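PDB 7DRQ: Uly1 from Catenovulum maritimum, which probably cleaves the algal polysaccharide ulvan as a calcium-binding polysaccharide lyase of family 24. Local coordinates for residues Y263-I275 / G347-L359. Residues are numbered along the deposited sequence; the frame is centred on the assembly and turned at random.
Sequences YGKMKYADGKIRI and GGFDWTVTENGDL. With CA (calcium ion), chain D.
K267 runs alongside W351 in the opposite direction, over one face of its indole, and brings its ammonium above the five-membered ring to W351 O and D350. Its CB and CG both rest 3.6 Å from CZ2 of W351, and with CG anti to the carbonyl carbon (chi1 -57°) the extended chain runs on over the indole. CD sits above the six-membered ring in a CH-pi contact, CE draws near D350 OD1 and W351 O, and NZ stands over the five-membered ring as a cation-pi partner, 4.8 Å from its centroid. There NZ bonds to W351 O at 2.8 Å, nearly in line with the C=O, and forms a salt bridge with D350 OD1 on the syn side of the carboxylate. Lysine suits the place because its methylenes cover an aromatic face while its tip meets two oxygens; a leucine here would probably leave D350 without its charged mate and W351 O without its lysine donor.

The backbone of I275 lies over the opposite face, toward the rim, and W351 NE1 gives its hydrogen to K265 O, 3.0 Å away near the ring plane, so the ring is sandwiched and its rotation restrained. Tryptophan supplies both the broad face and this N-H. Farther along, V353 packs on A269 CB, a methyl small enough for the close approach, and lays its branches over one face of the R274 guanidinium. That arginine is steadied by its own hairpin: R274 NE binds A269 O at 2.7 Å and R274 NH2 binds D270 O, both in the guanidinium plane. Water 2 bridges D270 N and V353 O.

The hairpin, closed by a type I' turn whose G271 readily takes positive phi, packs against strand 350-353 of the next sheet, an interface between antiparallel blades consistent with the beta-propeller clan of this BNR-repeat family.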
# COMPACT_ATOMS: atom_id res chain seq x y z
N TYR A 263 -4.77 -10.91 -3.37
CA TYR A 263 -5.20 -9.58 -2.92
C TYR A 263 -4.86 -9.49 -1.44
O TYR A 263 -5.61 -9.97 -0.59
CB TYR A 263 -6.70 -9.38 -3.17
CG TYR A 263 -7.01 -9.19 -4.63
CD1 TYR A 263 -7.04 -10.28 -5.49
CD2 TYR A 263 -7.24 -7.93 -5.16
CE1 TYR A 263 -7.30 -10.11 -6.84
CE2 TYR A 263 -7.50 -7.75 -6.50
CZ TYR A 263 -7.52 -8.85 -7.34
OH TYR A 263 -7.78 -8.68 -8.67
N GLY A 264 -3.73 -8.87 -1.13
CA GLY A 264 -3.31 -8.80 0.26
C GLY A 264 -2.03 -8.01 0.39
O GLY A 264 -1.62 -7.30 -0.53
N LYS A 265 -1.39 -8.15 1.54
CA LYS A 265 -0.21 -7.35 1.83
C LYS A 265 0.71 -8.13 2.75
O LYS A 265 0.25 -8.79 3.69
CB LYS A 265 -0.59 -6.02 2.47
CG LYS A 265 0.56 -5.02 2.52
CD LYS A 265 0.06 -3.60 2.75
CE LYS A 265 -1.05 -3.23 1.79
NZ LYS A 265 -1.48 -1.82 2.04
N MSE A 266 2.01 -8.07 2.46
CA MSE A 266 3.03 -8.56 3.35
C MSE A 266 3.38 -7.46 4.32
O MSE A 266 3.36 -6.27 3.96
CB MSE A 266 4.29 -9.00 2.59
CG MSE A 266 4.03 -10.02 1.53
SE MSE A 266 5.73 -10.55 0.69
CE MSE A 266 6.84 -10.50 2.15
N LYS A 267 3.67 -7.84 5.56
CA LYS A 267 4.09 -6.90 6.58
C LYS A 267 5.14 -7.56 7.45
O LYS A 267 5.22 -8.79 7.54
CB LYS A 267 2.94 -6.45 7.49
CG LYS A 267 1.76 -5.83 6.78
CD LYS A 267 0.67 -5.48 7.80
CE LYS A 267 -0.62 -5.10 7.10
NZ LYS A 267 -1.60 -4.46 8.05
N TYR A 268 5.93 -6.73 8.13
CA TYR A 268 6.77 -7.21 9.21
C TYR A 268 5.97 -7.04 10.50
O TYR A 268 5.59 -5.91 10.84
CB TYR A 268 8.09 -6.45 9.27
CG TYR A 268 9.09 -7.02 10.23
CD1 TYR A 268 9.91 -8.08 9.85
CD2 TYR A 268 9.25 -6.48 11.50
CE1 TYR A 268 10.86 -8.61 10.73
CE2 TYR A 268 10.18 -6.99 12.37
CZ TYR A 268 10.99 -8.04 12.00
OH TYR A 268 11.91 -8.51 12.90
N ALA A 269 5.69 -8.14 11.17
CA ALA A 269 4.78 -8.12 12.31
C ALA A 269 5.28 -9.12 13.34
O ALA A 269 5.64 -10.24 12.98
CB ALA A 269 3.35 -8.49 11.89
N ASP A 270 5.31 -8.69 14.60
CA ASP A 270 5.86 -9.48 15.70
C ASP A 270 7.15 -10.19 15.29
O ASP A 270 7.28 -11.41 15.42
CB ASP A 270 4.84 -10.49 16.23
CG ASP A 270 5.24 -11.09 17.57
OD1 ASP A 270 6.04 -10.43 18.27
OD2 ASP A 270 4.79 -12.21 17.92
N GLY A 271 8.09 -9.41 14.75
CA GLY A 271 9.43 -9.91 14.47
C GLY A 271 9.56 -10.84 13.29
O GLY A 271 10.61 -11.50 13.16
N LYS A 272 8.55 -10.94 12.43
CA LYS A 272 8.61 -11.86 11.30
C LYS A 272 7.98 -11.24 10.07
O LYS A 272 7.07 -10.42 10.15
CB LYS A 272 7.90 -13.18 11.59
CG LYS A 272 8.44 -13.94 12.79
CD LYS A 272 7.70 -15.26 13.01
CE LYS A 272 8.20 -15.91 14.30
NZ LYS A 272 7.48 -17.18 14.58
N ILE A 273 8.48 -11.65 8.91
CA ILE A 273 7.85 -11.33 7.64
C ILE A 273 6.65 -12.25 7.46
O ILE A 273 6.77 -13.47 7.59
CB ILE A 273 8.86 -11.50 6.50
CG1 ILE A 273 9.93 -10.42 6.59
CG2 ILE A 273 8.17 -11.45 5.16
CD1 ILE A 273 11.16 -10.72 5.74
N ARG A 274 5.47 -11.67 7.22
CA ARG A 274 4.24 -12.45 7.07
C ARG A 274 3.38 -11.87 5.95
O ARG A 274 3.66 -10.79 5.42
CB ARG A 274 3.43 -12.51 8.38
CG ARG A 274 4.24 -12.39 9.66
CD ARG A 274 3.38 -12.52 10.93
NE ARG A 274 4.22 -12.43 12.12
CZ ARG A 274 4.30 -13.36 13.07
NH1 ARG A 274 3.56 -14.47 12.99
NH2 ARG A 274 5.12 -13.18 14.11
N ILE A 275 2.32 -12.59 5.59
CA ILE A 275 1.38 -12.13 4.58
C ILE A 275 -0.03 -12.53 4.97
O ILE A 275 -0.26 -13.60 5.54
CB ILE A 275 1.76 -12.69 3.18
CG1 ILE A 275 0.98 -11.97 2.07
CG2 ILE A 275 1.55 -14.20 3.16
CD1 ILE A 275 1.43 -12.36 0.65
N GLY A 347 -12.74 -5.54 -1.06
CA GLY A 347 -11.85 -4.70 -0.29
C GLY A 347 -12.17 -4.86 1.18
O GLY A 347 -12.92 -5.75 1.57
N GLY A 348 -11.57 -3.99 1.99
CA GLY A 348 -11.82 -4.05 3.41
C GLY A 348 -11.04 -5.12 4.15
O GLY A 348 -11.36 -5.41 5.30
N PHE A 349 -10.02 -5.70 3.54
CA PHE A 349 -9.26 -6.77 4.18
C PHE A 349 -7.99 -6.21 4.80
O PHE A 349 -7.28 -5.41 4.17
CB PHE A 349 -8.90 -7.88 3.20
CG PHE A 349 -7.97 -8.89 3.78
CD1 PHE A 349 -8.44 -9.83 4.69
CD2 PHE A 349 -6.61 -8.88 3.47
CE1 PHE A 349 -7.57 -10.77 5.25
CE2 PHE A 349 -5.74 -9.80 4.04
CZ PHE A 349 -6.22 -10.75 4.92
N ASP A 350 -7.69 -6.64 6.02
CA ASP A 350 -6.43 -6.28 6.65
C ASP A 350 -6.14 -7.28 7.75
O ASP A 350 -7.00 -8.07 8.13
CB ASP A 350 -6.46 -4.84 7.19
CG ASP A 350 -5.06 -4.26 7.36
OD1 ASP A 350 -4.09 -4.85 6.84
OD2 ASP A 350 -4.94 -3.21 8.02
N TRP A 351 -4.91 -7.22 8.27
CA TRP A 351 -4.46 -8.16 9.29
C TRP A 351 -3.30 -7.54 10.05
O TRP A 351 -2.65 -6.60 9.58
CB TRP A 351 -4.04 -9.50 8.67
CG TRP A 351 -2.86 -9.33 7.79
CD1 TRP A 351 -2.87 -8.93 6.48
CD2 TRP A 351 -1.49 -9.48 8.16
NE1 TRP A 351 -1.58 -8.84 6.02
CE2 TRP A 351 -0.72 -9.18 7.03
CE3 TRP A 351 -0.85 -9.85 9.35
CZ2 TRP A 351 0.68 -9.24 7.04
CZ3 TRP A 351 0.54 -9.91 9.37
CH2 TRP A 351 1.29 -9.60 8.21
N THR A 352 -3.02 -8.09 11.23
CA THR A 352 -1.82 -7.72 11.97
C THR A 352 -1.52 -8.84 12.95
O THR A 352 -2.35 -9.73 13.18
CB THR A 352 -2.00 -6.37 12.69
OG1 THR A 352 -0.74 -5.96 13.26
CG2 THR A 352 -3.03 -6.50 13.80
N VAL A 353 -0.30 -8.82 13.49
CA VAL A 353 0.08 -9.68 14.60
C VAL A 353 0.72 -8.78 15.64
O VAL A 353 1.64 -8.01 15.32
CB VAL A 353 1.06 -10.81 14.18
CG1 VAL A 353 1.40 -11.68 15.40
CG2 VAL A 353 0.46 -11.64 13.05
N THR A 354 0.24 -8.84 16.88
CA THR A 354 0.77 -7.99 17.94
C THR A 354 2.12 -8.51 18.43
O THR A 354 2.54 -9.63 18.12
CB THR A 354 -0.17 -7.93 19.14
OG1 THR A 354 -0.12 -9.21 19.80
CG2 THR A 354 -1.61 -7.62 18.71
N GLU A 355 2.80 -7.69 19.23
CA GLU A 355 4.06 -8.08 19.85
C GLU A 355 3.92 -9.26 20.81
O GLU A 355 4.94 -9.78 21.26
CB GLU A 355 4.67 -6.88 20.60
CG GLU A 355 3.96 -6.56 21.90
CD GLU A 355 4.62 -5.44 22.68
OE1 GLU A 355 5.46 -4.71 22.10
OE2 GLU A 355 4.31 -5.29 23.88
N ASN A 356 2.69 -9.68 21.13
CA ASN A 356 2.46 -10.87 21.94
C ASN A 356 1.95 -12.04 21.11
O ASN A 356 1.50 -13.05 21.67
CB ASN A 356 1.49 -10.55 23.07
CG ASN A 356 2.04 -9.51 24.00
OD1 ASN A 356 3.23 -9.47 24.22
ND2 ASN A 356 1.18 -8.61 24.50
N GLY A 357 2.04 -11.94 19.79
CA GLY A 357 1.70 -13.06 18.94
C GLY A 357 0.23 -13.21 18.66
O GLY A 357 -0.16 -14.21 18.05
N ASP A 358 -0.60 -12.25 19.10
CA ASP A 358 -2.02 -12.28 18.78
C ASP A 358 -2.22 -12.02 17.29
O ASP A 358 -1.75 -11.02 16.76
CB ASP A 358 -2.80 -11.22 19.57
CG ASP A 358 -2.43 -11.18 21.04
OD1 ASP A 358 -2.67 -12.19 21.74
OD2 ASP A 358 -1.90 -10.14 21.49
N LEU A 359 -2.94 -12.92 16.64
CA LEU A 359 -3.21 -12.82 15.21
C LEU A 359 -4.60 -12.25 15.00
O LEU A 359 -5.56 -12.74 15.60
CB LEU A 359 -3.09 -14.19 14.54
CG LEU A 359 -3.69 -14.32 13.14
CD1 LEU A 359 -2.88 -13.51 12.17
CD2 LEU A 359 -3.76 -15.80 12.72
CA CA D . 4.83 -10.53 25.75
O HOH W 1 -3.03 -1.42 7.46
O HOH W 2 3.77 -6.36 15.31
O HOH W 3 6.27 -9.98 23.79
O HOH W 4 2.65 -11.83 26.22
O HOH W 5 3.63 -9.21 27.43